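Local coordinates for protein nickel-dependent hydrogenase large subunit (Allochromatium vinosum, PDB 3MYR) that catalyses the oxidation of molecular hydrogen at a nickel-iron centre, passing the electrons to an acceptor, as the large subunit of a membrane-bound [NiFe] hydrogenase, at residues I101-M106 and A485-L490; G279-Y284 and A422-L427; S385-P390 and L427-A432; A431-E436 and S551-I556. All blocks are in the same frame, centred on the assembly; numbering follows the deposited sequence.

Contact 1: I101-M106 and A485-L490; sequences IHDHVM and APRGAL. With NFV (Ni-Fe oxidized active center), chain N.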
loop_
_atom_site.group_PDB
_atom_site.type_symbol
_atom_site.label_atom_id
_atom_site.label_comp_id
_atom_site.label_asym_id
_atom_site.label_seq_id
_atom_site.Cartn_x
_atom_site.Cartn_y
_atom_site.Cartn_z
ATOM N N ILE B 101 -6.803 5.863 -7.798
ATOM C CA ILE B 101 -6.249 6.105 -9.148
ATOM C C ILE B 101 -4.728 5.915 -9.114
ATOM O O ILE B 101 -4.176 5.219 -9.927
ATOM C CB ILE B 101 -6.654 7.472 -9.584
ATOM C CG1 ILE B 101 -8.192 7.369 -9.844
ATOM C CG2 ILE B 101 -5.992 7.847 -10.923
ATOM C CD1 ILE B 101 -8.811 8.735 -9.649
ATOM N N HIS B 102 -4.061 6.502 -8.116
ATOM C CA HIS B 102 -2.633 6.359 -7.960
ATOM C C HIS B 102 -2.304 4.875 -7.863
ATOM O O HIS B 102 -1.412 4.381 -8.503
ATOM C CB HIS B 102 -2.187 7.092 -6.656
ATOM C CG HIS B 102 -0.722 6.994 -6.394
ATOM N ND1 HIS B 102 -0.155 5.939 -5.700
ATOM C CD2 HIS B 102 0.306 7.794 -6.779
ATOM C CE1 HIS B 102 1.154 6.139 -5.621
ATOM N NE2 HIS B 102 1.462 7.230 -6.308
ATOM N N ASP B 103 -3.002 4.172 -6.977
ATOM C CA ASP B 103 -2.667 2.811 -6.601
ATOM C C ASP B 103 -2.950 1.815 -7.793
ATOM O O ASP B 103 -2.105 1.011 -8.135
ATOM C CB ASP B 103 -3.565 2.490 -5.393
ATOM C CG ASP B 103 -3.158 1.266 -4.639
ATOM O OD1 ASP B 103 -2.538 0.326 -5.243
ATOM O OD2 ASP B 103 -3.465 1.239 -3.399
ATOM N N HIS B 104 -4.086 1.924 -8.477
ATOM C CA HIS B 104 -4.392 1.043 -9.609
ATOM C C HIS B 104 -3.437 1.221 -10.768
ATOM O O HIS B 104 -3.086 0.230 -11.401
ATOM C CB HIS B 104 -5.837 1.286 -10.125
ATOM C CG HIS B 104 -6.893 0.717 -9.213
ATOM N ND1 HIS B 104 -6.570 -0.129 -8.164
ATOM C CD2 HIS B 104 -8.249 0.753 -9.268
ATOM C CE1 HIS B 104 -7.686 -0.556 -7.592
ATOM N NE2 HIS B 104 -8.716 -0.010 -8.221
ATOM N N VAL B 105 -3.091 2.483 -11.095
ATOM C CA VAL B 105 -2.212 2.762 -12.234
ATOM C C VAL B 105 -0.836 2.145 -11.921
ATOM O O VAL B 105 -0.255 1.440 -12.761
ATOM C CB VAL B 105 -2.087 4.293 -12.495
ATOM C CG1 VAL B 105 -0.796 4.648 -13.346
ATOM C CG2 VAL B 105 -3.383 4.810 -13.175
ATOM N N MET B 106 -0.347 2.338 -10.704
ATOM C CA MET B 106 1.000 1.767 -10.413
ATOM C C MET B 106 0.872 0.258 -10.291
ATOM O O MET B 106 1.821 -0.431 -10.645
ATOM C CB MET B 106 1.549 2.250 -9.039
ATOM C CG MET B 106 1.944 3.779 -9.104
ATOM S SD MET B 106 2.838 4.189 -7.524
ATOM C CE MET B 106 4.448 3.388 -7.651
ATOM N N ALA B 485 -11.433 -0.296 0.039
ATOM C CA ALA B 485 -10.039 0.076 -0.239
ATOM C C ALA B 485 -9.748 -0.403 -1.687
ATOM O O ALA B 485 -10.517 -1.205 -2.219
ATOM C CB ALA B 485 -9.117 -0.636 0.771
ATOM N N PRO B 486 -8.713 0.141 -2.360
ATOM C CA PRO B 486 -8.432 -0.403 -3.722
ATOM C C PRO B 486 -8.389 -1.943 -3.875
ATOM O O PRO B 486 -8.733 -2.442 -4.935
ATOM C CB PRO B 486 -7.039 0.185 -4.070
ATOM C CG PRO B 486 -7.047 1.488 -3.290
ATOM C CD PRO B 486 -7.704 1.157 -1.946
ATOM N N ARG B 487 -7.996 -2.682 -2.829
ATOM C CA ARG B 487 -8.007 -4.136 -2.908
ATOM C C ARG B 487 -9.309 -4.790 -2.456
ATOM O O ARG B 487 -9.488 -5.963 -2.678
ATOM C CB ARG B 487 -6.779 -4.737 -2.224
ATOM C CG ARG B 487 -5.509 -4.382 -2.987
ATOM C CD ARG B 487 -4.226 -4.412 -2.113
ATOM N NE ARG B 487 -3.134 -3.857 -2.944
ATOM C CZ ARG B 487 -2.914 -2.551 -3.176
ATOM N NH1 ARG B 487 -3.626 -1.533 -2.639
ATOM N NH2 ARG B 487 -2.055 -2.252 -4.070
ATOM N N GLY B 488 -10.251 -4.023 -1.908
ATOM C CA GLY B 488 -11.584 -4.551 -1.617
ATOM C C GLY B 488 -12.049 -4.095 -0.204
ATOM O O GLY B 488 -11.485 -3.148 0.396
ATOM N N ALA B 489 -13.027 -4.810 0.346
ATOM C CA ALA B 489 -13.760 -4.396 1.523
ATOM C C ALA B 489 -12.872 -4.448 2.758
ATOM O O ALA B 489 -12.355 -5.514 3.053
ATOM C CB ALA B 489 -14.945 -5.375 1.748
ATOM N N LEU B 490 -12.850 -3.373 3.549
ATOM C CA LEU B 490 -11.935 -3.222 4.662
ATOM C C LEU B 490 -12.828 -2.821 5.804
ATOM O O LEU B 490 -13.692 -1.954 5.618
ATOM C CB LEU B 490 -10.929 -2.046 4.413
ATOM C CG LEU B 490 -10.167 -1.481 5.634
ATOM C CD1 LEU B 490 -9.197 -2.530 6.174
ATOM C CD2 LEU B 490 -9.278 -0.246 5.223
HETATM FE FE NFV N . -4.643 -2.632 1.598
HETATM NI NI NFV N . -1.632 -2.552 1.491
HETATM C C1 NFV N . -5.901 -2.385 2.511
HETATM O O1 NFV N . -6.932 -2.195 3.173
HETATM C C2 NFV N . -5.659 -2.025 0.104
HETATM N N2 NFV N . -6.303 -1.630 -0.808
HETATM C C3 NFV N . -5.103 -4.432 1.283
HETATM N N3 NFV N . -5.379 -5.558 1.112
HETATM O O4 NFV N . -3.105 -2.882 0.365
#
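The pocket of the nickel-iron centre is where Asp103, on helix 86-112, meets Arg487, at the turn between strands 476-485 and 488-497. The guanidinium grips the carboxylate end-on: NH1 donates to Asp103 OD2 at 2.9 Å along a fairly straight line (164°), and NH2 donates to OD1, also at 2.9 Å but tilted from the guanidinium plane. The two flat groups are turned 38° against each other, and both oxygens are approached on their syn side. With CG anti to its backbone N (chi1 -166°), Asp103 reaches across towards the turn and also sets OD2 against Pro486 CG, 3.6 Å away. At the other flank, the edge of the His104 ring brings CE1 to 3.4 Å from Pro486 O, while its NE2 is held by Glu436. Arg487 NH2 is shared with Asp553, so two carboxylates fix this guanidinium. The same residue also binds the metal site: Arg487 N donates to N2 of a diatomic ligand on iron at 2.8 Å, and NH1 adds a weak bond. A type I beta turn from Ala485 to Gly488 carries these donors, and an arginine held over the bimetallic centre is typical of the [NiFe] hydrogenase active site.

Contact 2: G279-Y284 and A422-L427; sequences GNFLCY and ALYSTL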
loop_
_atom_site.group_PDB
_atom_site.type_symbol
_atom_site.label_atom_id
_atom_site.label_comp_id
_atom_site.label_asym_id
_atom_site.label_seq_id
_atom_site.Cartn_x
_atom_site.Cartn_y
_atom_site.Cartn_z
ATOM N N GLY B 279 -16.714 -17.800 -7.074
ATOM C CA GLY B 279 -18.034 -17.383 -7.494
ATOM C C GLY B 279 -18.804 -16.476 -6.494
ATOM O O GLY B 279 -19.946 -16.118 -6.777
ATOM N N ASN B 280 -18.211 -16.128 -5.354
ATOM C CA ASN B 280 -18.878 -15.295 -4.313
ATOM C C ASN B 280 -18.074 -14.008 -4.140
ATOM O O ASN B 280 -16.854 -14.073 -4.130
ATOM C CB ASN B 280 -18.868 -16.030 -2.981
ATOM C CG ASN B 280 -19.445 -17.447 -3.105
ATOM O OD1 ASN B 280 -20.412 -17.674 -3.855
ATOM N ND2 ASN B 280 -18.879 -18.380 -2.372
ATOM N N PHE B 281 -18.747 -12.861 -4.001
ATOM C CA PHE B 281 -18.076 -11.553 -3.967
ATOM C C PHE B 281 -18.684 -10.713 -2.866
ATOM O O PHE B 281 -19.865 -10.766 -2.662
ATOM C CB PHE B 281 -18.200 -10.847 -5.317
ATOM C CG PHE B 281 -17.597 -11.636 -6.400
ATOM C CD1 PHE B 281 -18.330 -12.672 -7.000
ATOM C CD2 PHE B 281 -16.248 -11.426 -6.775
ATOM C CE1 PHE B 281 -17.731 -13.514 -8.013
ATOM C CE2 PHE B 281 -15.653 -12.228 -7.770
ATOM C CZ PHE B 281 -16.380 -13.320 -8.332
ATOM N N LEU B 282 -17.873 -9.931 -2.169
ATOM C CA LEU B 282 -18.384 -9.166 -1.071
ATOM C C LEU B 282 -17.919 -7.699 -1.180
ATOM O O LEU B 282 -16.714 -7.433 -1.394
ATOM C CB LEU B 282 -17.889 -9.823 0.232
ATOM C CG LEU B 282 -18.029 -9.063 1.546
ATOM C CD1 LEU B 282 -19.516 -9.100 1.953
ATOM C CD2 LEU B 282 -17.155 -9.702 2.609
ATOM N N CYS B 283 -18.876 -6.775 -0.952
ATOM C CA CYS B 283 -18.614 -5.345 -0.842
ATOM C C CYS B 283 -19.263 -4.772 0.404
ATOM O O CYS B 283 -20.432 -5.026 0.643
ATOM C CB CYS B 283 -19.216 -4.581 -2.025
ATOM S SG CYS B 283 -18.510 -5.089 -3.594
ATOM N N TYR B 284 -18.544 -3.907 1.107
ATOM C CA TYR B 284 -19.177 -3.085 2.125
ATOM C C TYR B 284 -19.724 -1.798 1.525
ATOM O O TYR B 284 -20.561 -1.131 2.174
ATOM C CB TYR B 284 -18.203 -2.763 3.248
ATOM C CG TYR B 284 -17.551 -3.943 3.935
ATOM C CD1 TYR B 284 -18.185 -5.204 3.985
ATOM C CD2 TYR B 284 -16.333 -3.766 4.655
ATOM C CE1 TYR B 284 -17.585 -6.288 4.687
ATOM C CE2 TYR B 284 -15.701 -4.884 5.373
ATOM C CZ TYR B 284 -16.322 -6.133 5.322
ATOM O OH TYR B 284 -15.703 -7.185 5.984
ATOM N N ALA B 422 -16.594 -14.386 -18.897
ATOM C CA ALA B 422 -15.175 -14.045 -18.873
ATOM C C ALA B 422 -14.836 -12.981 -17.807
ATOM O O ALA B 422 -13.683 -12.813 -17.457
ATOM C CB ALA B 422 -14.681 -13.596 -20.274
ATOM N N LEU B 423 -15.823 -12.324 -17.218
ATOM C CA LEU B 423 -15.510 -11.435 -16.062
ATOM C C LEU B 423 -14.925 -12.230 -14.905
ATOM O O LEU B 423 -14.061 -11.725 -14.176
ATOM C CB LEU B 423 -16.764 -10.717 -15.565
ATOM C CG LEU B 423 -17.279 -9.745 -16.617
ATOM C CD1 LEU B 423 -18.597 -9.104 -16.180
ATOM C CD2 LEU B 423 -16.230 -8.682 -16.835
ATOM N N TYR B 424 -15.388 -13.476 -14.741
ATOM C CA TYR B 424 -14.991 -14.313 -13.597
ATOM C C TYR B 424 -13.660 -14.997 -13.858
ATOM O O TYR B 424 -13.617 -16.172 -14.220
ATOM C CB TYR B 424 -16.058 -15.338 -13.348
ATOM C CG TYR B 424 -17.376 -14.681 -13.057
ATOM C CD1 TYR B 424 -18.373 -14.618 -14.026
ATOM C CD2 TYR B 424 -17.652 -14.176 -11.799
ATOM C CE1 TYR B 424 -19.621 -14.057 -13.749
ATOM C CE2 TYR B 424 -18.918 -13.670 -11.493
ATOM C CZ TYR B 424 -19.863 -13.553 -12.467
ATOM O OH TYR B 424 -21.088 -13.029 -12.139
ATOM N N SER B 425 -12.588 -14.206 -13.819
ATOM C CA SER B 425 -11.316 -14.686 -14.323
ATOM C C SER B 425 -10.196 -13.705 -13.979
ATOM O O SER B 425 -10.451 -12.576 -13.584
ATOM C CB SER B 425 -11.408 -14.846 -15.838
ATOM O OG SER B 425 -11.364 -13.573 -16.490
ATOM N N THR B 426 -8.963 -14.130 -14.166
ATOM C CA THR B 426 -7.813 -13.295 -14.003
ATOM C C THR B 426 -7.888 -12.087 -14.951
ATOM O O THR B 426 -7.601 -10.945 -14.553
ATOM C CB THR B 426 -6.573 -14.145 -14.329
ATOM O OG1 THR B 426 -6.394 -15.128 -13.307
ATOM C CG2 THR B 426 -5.283 -13.273 -14.523
ATOM N N LEU B 427 -8.294 -12.323 -16.199
ATOM C CA LEU B 427 -8.445 -11.188 -17.116
ATOM C C LEU B 427 -9.538 -10.238 -16.613
ATOM O O LEU B 427 -9.387 -9.051 -16.759
ATOM C CB LEU B 427 -8.927 -11.651 -18.476
ATOM C CG LEU B 427 -8.347 -11.015 -19.743
ATOM C CD1 LEU B 427 -9.202 -11.153 -21.036
ATOM C CD2 LEU B 427 -7.738 -9.694 -19.676
#
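Phe281 and Tyr424 join a two-stranded antiparallel sheet, strands 281-288 and 300-305, to the turn that leads into helix 426-456. The first segment enters at Gly279, whose positive phi suits glycine and whose backbone is bonded to Arg308. Asn280 turns its CB away from the turn, and its amide is taken up by Asp307 N and the carbonyl of Ser385. Phe281 then points at Tyr424. Its CE1 comes within 3.7 Å of Tyr424 CE2, and its CZ lies 3.8 Å from Tyr424 CD2, the tyrosine being met at its ring edge. The ring planes stand at 49° with centroids 5.9 Å apart, an oblique aromatic pair. Leu395 of helix 390-399 packs against both rings. Next along, Leu282 returns to the backbone of Glu387, which Asn280 also uses, and Cys283 pairs with Gly303 of the neighbouring strand. On the other segment, Tyr424 is the centre of an inverse gamma turn, closed by a weak bond from Ser425 N to Leu423 O. Ser425 takes the N-cap position of the helix: its OG accepts from the backbone N of Gly428 and donates to Ala422 O at 2.6 Å.

Contact 3: S385-P390 and L427-A432; sequences SVEVGP and LGRTAA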
loop_
_atom_site.group_PDB
_atom_site.type_symbol
_atom_site.label_atom_id
_atom_site.label_comp_id
_atom_site.label_asym_id
_atom_site.label_seq_id
_atom_site.Cartn_x
_atom_site.Cartn_y
_atom_site.Cartn_z
ATOM N N SER B 385 -16.163 -18.704 1.580
ATOM C CA SER B 385 -15.040 -18.012 0.978
ATOM C C SER B 385 -15.565 -17.056 -0.042
ATOM O O SER B 385 -16.378 -17.455 -0.867
ATOM C CB SER B 385 -14.123 -18.995 0.282
ATOM O OG SER B 385 -13.368 -19.677 1.257
ATOM N N VAL B 386 -15.074 -15.802 -0.007
ATOM C CA VAL B 386 -15.514 -14.821 -0.951
ATOM C C VAL B 386 -14.287 -14.092 -1.544
ATOM O O VAL B 386 -13.181 -14.133 -0.975
ATOM C CB VAL B 386 -16.532 -13.790 -0.293
ATOM C CG1 VAL B 386 -17.717 -14.472 0.306
ATOM C CG2 VAL B 386 -15.851 -13.028 0.803
ATOM N N GLU B 387 -14.515 -13.395 -2.652
ATOM C CA GLU B 387 -13.493 -12.537 -3.240
ATOM C C GLU B 387 -13.911 -11.074 -3.017
ATOM O O GLU B 387 -15.116 -10.742 -3.152
ATOM C CB GLU B 387 -13.345 -12.783 -4.736
ATOM C CG GLU B 387 -12.495 -11.683 -5.413
ATOM C CD GLU B 387 -12.047 -12.016 -6.836
ATOM O OE1 GLU B 387 -11.623 -11.085 -7.590
ATOM O OE2 GLU B 387 -12.158 -13.205 -7.229
ATOM N N VAL B 388 -12.944 -10.201 -2.673
ATOM C CA VAL B 388 -13.265 -8.788 -2.589
ATOM C C VAL B 388 -12.387 -8.025 -3.583
ATOM O O VAL B 388 -11.391 -8.553 -4.099
ATOM C CB VAL B 388 -13.025 -8.206 -1.137
ATOM C CG1 VAL B 388 -13.999 -8.949 -0.144
ATOM C CG2 VAL B 388 -11.551 -8.471 -0.692
ATOM N N GLY B 389 -12.705 -6.770 -3.821
ATOM C CA GLY B 389 -11.760 -5.958 -4.614
ATOM C C GLY B 389 -12.474 -5.475 -5.876
ATOM O O GLY B 389 -13.729 -5.458 -5.945
ATOM N N PRO B 390 -11.689 -5.028 -6.881
ATOM C CA PRO B 390 -12.324 -4.436 -8.056
ATOM C C PRO B 390 -13.341 -5.308 -8.746
ATOM O O PRO B 390 -14.325 -4.786 -9.270
ATOM C CB PRO B 390 -11.128 -4.138 -9.016
ATOM C CG PRO B 390 -9.952 -3.905 -8.048
ATOM C CD PRO B 390 -10.218 -4.938 -6.907
ATOM N N LEU B 427 -8.294 -12.323 -16.199
ATOM C CA LEU B 427 -8.445 -11.188 -17.116
ATOM C C LEU B 427 -9.538 -10.238 -16.613
ATOM O O LEU B 427 -9.387 -9.051 -16.759
ATOM C CB LEU B 427 -8.927 -11.651 -18.476
ATOM C CG LEU B 427 -8.347 -11.015 -19.743
ATOM C CD1 LEU B 427 -9.202 -11.153 -21.036
ATOM C CD2 LEU B 427 -7.738 -9.694 -19.676
ATOM N N GLY B 428 -10.705 -10.775 -16.250
ATOM C CA GLY B 428 -11.819 -9.895 -15.900
ATOM C C GLY B 428 -11.469 -9.039 -14.663
ATOM O O GLY B 428 -11.842 -7.896 -14.558
ATOM N N ARG B 429 -10.704 -9.596 -13.739
ATOM C CA ARG B 429 -10.332 -8.899 -12.507
ATOM C C ARG B 429 -9.422 -7.728 -12.897
ATOM O O ARG B 429 -9.564 -6.641 -12.373
ATOM C CB ARG B 429 -9.551 -9.888 -11.629
ATOM C CG ARG B 429 -9.274 -9.487 -10.224
ATOM C CD ARG B 429 -8.607 -10.648 -9.452
ATOM N NE ARG B 429 -9.552 -11.758 -9.253
ATOM C CZ ARG B 429 -9.431 -12.997 -9.744
ATOM N NH1 ARG B 429 -8.384 -13.382 -10.494
ATOM N NH2 ARG B 429 -10.385 -13.886 -9.494
ATOM N N THR B 430 -8.481 -7.980 -13.802
ATOM C CA THR B 430 -7.490 -7.006 -14.196
ATOM C C THR B 430 -8.251 -5.929 -14.973
ATOM O O THR B 430 -7.993 -4.743 -14.799
ATOM C CB THR B 430 -6.437 -7.659 -15.139
ATOM O OG1 THR B 430 -5.771 -8.687 -14.431
ATOM C CG2 THR B 430 -5.366 -6.642 -15.679
ATOM N N ALA B 431 -9.154 -6.341 -15.853
ATOM C CA ALA B 431 -9.998 -5.369 -16.563
ATOM C C ALA B 431 -10.872 -4.555 -15.541
ATOM O O ALA B 431 -11.033 -3.374 -15.710
ATOM C CB ALA B 431 -10.932 -6.075 -17.590
ATOM N N ALA B 432 -11.483 -5.207 -14.547
ATOM C CA ALA B 432 -12.339 -4.486 -13.598
ATOM C C ALA B 432 -11.559 -3.333 -12.901
ATOM O O ALA B 432 -12.093 -2.245 -12.646
ATOM C CB ALA B 432 -12.874 -5.473 -12.532
#
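The guanidinium of Arg429 has Glu387 at its edge and Phe552 over one face, the latter a cation-pi contact that brings Phe552 CZ within 3.3 Å of Arg429 CZ. The carboxylate of Glu387 is sandwiched in turn: Phe552 CE1 lies over one face, 3.5 Å from Glu387 CD, and Phe281 CE2 over the opposite face. Between the two charged groups the grip is side-on. Arg429 NE donates to Glu387 OE1 at 2.7 Å in a nearly straight bond (171°) that stays in the guanidinium plane, and NH2 donates to OE2 at 3.0 Å, somewhat tilted. Each oxygen is met on its syn side, and the 40° between the planes puts both nitrogens out of the carboxylate plane. Glu387 reaches across with an extended chain, whereas Arg429 bends at chi3 (-69°), which swings NE and NH2 round to face it. Further along the first segment, Gly389 is the N-cap of helix 390-399 and Pro390 begins that helix against helix 426-456. Here Pro390 O sits 3.6 Å from Ala432 CB, and Pro390 CB is 4.1 Å from the same methyl group, so the short alanine lets the two helices come close. Arg429 has further acceptors: NH1 bonds to Ser551 OG and NH2 also to Gly275 O. A buried ion pair with both carboxylate oxygens engaged and aromatic rings over its flat groups is probably held charged, the positive charge balancing the negative inside the buried core.

Contact 4: A431-E436 and S551-I556; sequences AARALE and SFDPCI. With NFV (Ni-Fe oxidized active center), chain N.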
loop_
_atom_site.group_PDB
_atom_site.type_symbol
_atom_site.label_atom_id
_atom_site.label_comp_id
_atom_site.label_asym_id
_atom_site.label_seq_id
_atom_site.Cartn_x
_atom_site.Cartn_y
_atom_site.Cartn_z
ATOM N N ALA B 431 -9.154 -6.341 -15.853
ATOM C CA ALA B 431 -9.998 -5.369 -16.563
ATOM C C ALA B 431 -10.872 -4.555 -15.541
ATOM O O ALA B 431 -11.033 -3.374 -15.710
ATOM C CB ALA B 431 -10.932 -6.075 -17.590
ATOM N N ALA B 432 -11.483 -5.207 -14.547
ATOM C CA ALA B 432 -12.339 -4.486 -13.598
ATOM C C ALA B 432 -11.559 -3.333 -12.901
ATOM O O ALA B 432 -12.093 -2.245 -12.646
ATOM C CB ALA B 432 -12.874 -5.473 -12.532
ATOM N N ARG B 433 -10.333 -3.631 -12.500
ATOM C CA ARG B 433 -9.477 -2.615 -11.871
ATOM C C ARG B 433 -9.373 -1.330 -12.759
ATOM O O ARG B 433 -9.465 -0.187 -12.265
ATOM C CB ARG B 433 -8.117 -3.243 -11.558
ATOM C CG ARG B 433 -7.085 -2.277 -10.822
ATOM C CD ARG B 433 -5.787 -2.991 -10.439
ATOM N NE ARG B 433 -6.160 -3.926 -9.382
ATOM C CZ ARG B 433 -6.291 -5.238 -9.517
ATOM N NH1 ARG B 433 -6.757 -5.932 -8.458
ATOM N NH2 ARG B 433 -5.870 -5.879 -10.645
ATOM N N ALA B 434 -9.142 -1.502 -14.049
ATOM C CA ALA B 434 -9.026 -0.356 -14.945
ATOM C C ALA B 434 -10.380 0.361 -15.096
ATOM O O ALA B 434 -10.423 1.544 -15.061
ATOM C CB ALA B 434 -8.536 -0.813 -16.332
ATOM N N LEU B 435 -11.474 -0.372 -15.308
ATOM C CA LEU B 435 -12.818 0.218 -15.488
ATOM C C LEU B 435 -13.247 1.011 -14.257
ATOM O O LEU B 435 -13.790 2.077 -14.404
ATOM C CB LEU B 435 -13.901 -0.843 -15.758
ATOM C CG LEU B 435 -13.607 -1.697 -17.039
ATOM C CD1 LEU B 435 -14.741 -2.689 -17.317
ATOM C CD2 LEU B 435 -13.197 -0.792 -18.283
ATOM N N GLU B 436 -13.008 0.494 -13.060
ATOM C CA GLU B 436 -13.483 1.228 -11.878
ATOM C C GLU B 436 -12.617 2.464 -11.685
ATOM O O GLU B 436 -13.102 3.467 -11.155
ATOM C CB GLU B 436 -13.518 0.343 -10.612
ATOM C CG GLU B 436 -12.138 0.200 -9.952
ATOM C CD GLU B 436 -12.235 -0.552 -8.610
ATOM O OE1 GLU B 436 -11.193 -0.737 -7.923
ATOM O OE2 GLU B 436 -13.368 -0.990 -8.255
ATOM N N SER B 551 -3.019 -10.468 -10.299
ATOM C CA SER B 551 -4.308 -9.863 -10.657
ATOM C C SER B 551 -5.141 -9.516 -9.422
ATOM O O SER B 551 -6.040 -8.706 -9.539
ATOM C CB SER B 551 -5.144 -10.754 -11.603
ATOM O OG SER B 551 -5.643 -11.936 -10.944
ATOM N N PHE B 552 -4.919 -10.187 -8.290
ATOM C CA PHE B 552 -5.587 -9.804 -7.014
ATOM C C PHE B 552 -4.940 -8.611 -6.308
ATOM O O PHE B 552 -5.463 -8.149 -5.288
ATOM C CB PHE B 552 -5.610 -11.002 -5.999
ATOM C CG PHE B 552 -6.556 -12.100 -6.370
ATOM C CD1 PHE B 552 -7.861 -12.081 -5.906
ATOM C CD2 PHE B 552 -6.107 -13.226 -7.090
ATOM C CE1 PHE B 552 -8.762 -13.111 -6.175
ATOM C CE2 PHE B 552 -7.005 -14.275 -7.392
ATOM C CZ PHE B 552 -8.315 -14.235 -6.937
ATOM N N ASP B 553 -3.790 -8.147 -6.819
ATOM C CA ASP B 553 -3.059 -7.020 -6.234
ATOM C C ASP B 553 -2.778 -7.336 -4.732
ATOM O O ASP B 553 -3.204 -6.601 -3.850
ATOM C CB ASP B 553 -3.954 -5.752 -6.394
ATOM C CG ASP B 553 -3.228 -4.418 -6.086
ATOM O OD1 ASP B 553 -3.938 -3.368 -6.143
ATOM O OD2 ASP B 553 -2.028 -4.394 -5.693
ATOM N N PRO B 554 -2.071 -8.437 -4.432
ATOM C CA PRO B 554 -1.884 -8.825 -3.014
ATOM C C PRO B 554 -1.122 -7.784 -2.189
ATOM O O PRO B 554 -0.199 -7.142 -2.682
ATOM C CB PRO B 554 -1.030 -10.100 -3.082
ATOM C CG PRO B 554 -1.184 -10.624 -4.521
ATOM C CD PRO B 554 -1.458 -9.402 -5.364
ATOM N N CYS B 555 -1.485 -7.661 -0.920
ATOM C CA CYS B 555 -0.749 -6.839 0.010
ATOM C C CYS B 555 -0.739 -7.581 1.344
ATOM O O CYS B 555 -1.782 -7.727 1.987
ATOM C CB CYS B 555 -1.425 -5.467 0.136
ATOM S SG CYS B 555 -0.466 -4.464 1.346
ATOM N N ILE B 556 0.422 -8.114 1.737
ATOM C CA ILE B 556 0.469 -9.057 2.888
ATOM C C ILE B 556 0.684 -8.251 4.164
ATOM O O ILE B 556 0.361 -8.700 5.268
ATOM C CB ILE B 556 1.563 -10.144 2.713
ATOM C CG1 ILE B 556 1.299 -11.020 1.424
ATOM C CG2 ILE B 556 1.604 -11.041 3.917
ATOM C CD1 ILE B 556 -0.167 -11.351 1.060
HETATM FE FE NFV N . -4.643 -2.632 1.598
HETATM NI NI NFV N . -1.632 -2.552 1.491
HETATM C C1 NFV N . -5.901 -2.385 2.511
HETATM O O1 NFV N . -6.932 -2.195 3.173
HETATM C C2 NFV N . -5.659 -2.025 0.104
HETATM N N2 NFV N . -6.303 -1.630 -0.808
HETATM C C3 NFV N . -5.103 -4.432 1.283
HETATM N N3 NFV N . -5.379 -5.558 1.112
HETATM O O4 NFV N . -3.105 -2.882 0.365
HETATM O O HOH W 1 -6.852 -3.798 -6.574
#
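Arg433 leaves helix 426-456 with CG anti to its backbone N (chi1 -178°) and then bends at chi3 (-69°), which turns its guanidinium edge to the carbonyl of Ser551 and one face to Asp553 CB. Asp553 likewise has CG anti to its N, reaching back towards the arginine. Arg433 NH1 and Arg433 NH2 close end-on around a single acceptor, Ser551 O, at 3.1 Å and 3.0 Å respectively. Both donors come from the same face of that carbonyl, above its plane, so the oxygen is gripped twice but on no lone pair. Asp553 CB covers one face of the guanidinium, 3.5 Å from Arg433 NH1. The Asp553 carboxylate stands almost perpendicular, the planes 84° apart, and Asp553 OD1 is 4.0 Å from Arg433 NE, a long salt bridge in which no N-H is directed at the oxygen. Water 1 makes the link instead, accepting from Arg433 NH1 at 2.8 Å and donating to Asp553 OD1 at 3.0 Å. Segment 551-556 belongs to the C-terminal cysteine motif of [NiFe] hydrogenase large subunits, with Cys555 and Cys558 both in the pocket of the nickel-iron centre. Asp553, whose strongest partner is Arg487, takes positive phi on leaving helix 543-551. Ser551 OG bonds to Thr548 O. Beyond Pro554, Cys555 serves as N-cap of helix 556-560, and its backbone N is bonded to Ser510 OG. Cys555 SG binds nickel at 2.2 Å, alongside the sulfur of Cys61.

In the fold
From the N terminus, helix 86-112 supplies 101-106, the opening end of contact 1, whose loop closes only at 485-490 in the sheet 476-507. Within that span lie contacts 2 and 3, which cross: 279-284 and 385-390 are met in turn by 422-427 and 427-432, sharing Leu427. Helix 426-456 and the turn leading into it therefore receive both, and the next turn of the helix opens contact 4, which overlaps contact 3 at Ala431 and Ala432. Contact 4 follows contact 2 in series but crosses contact 1, since 551-556 lies beyond 485-490. The crossing matters physically: His104-Glu436 and Arg487-Asp553 join contacts 1 and 4 beside the nickel-iron centre.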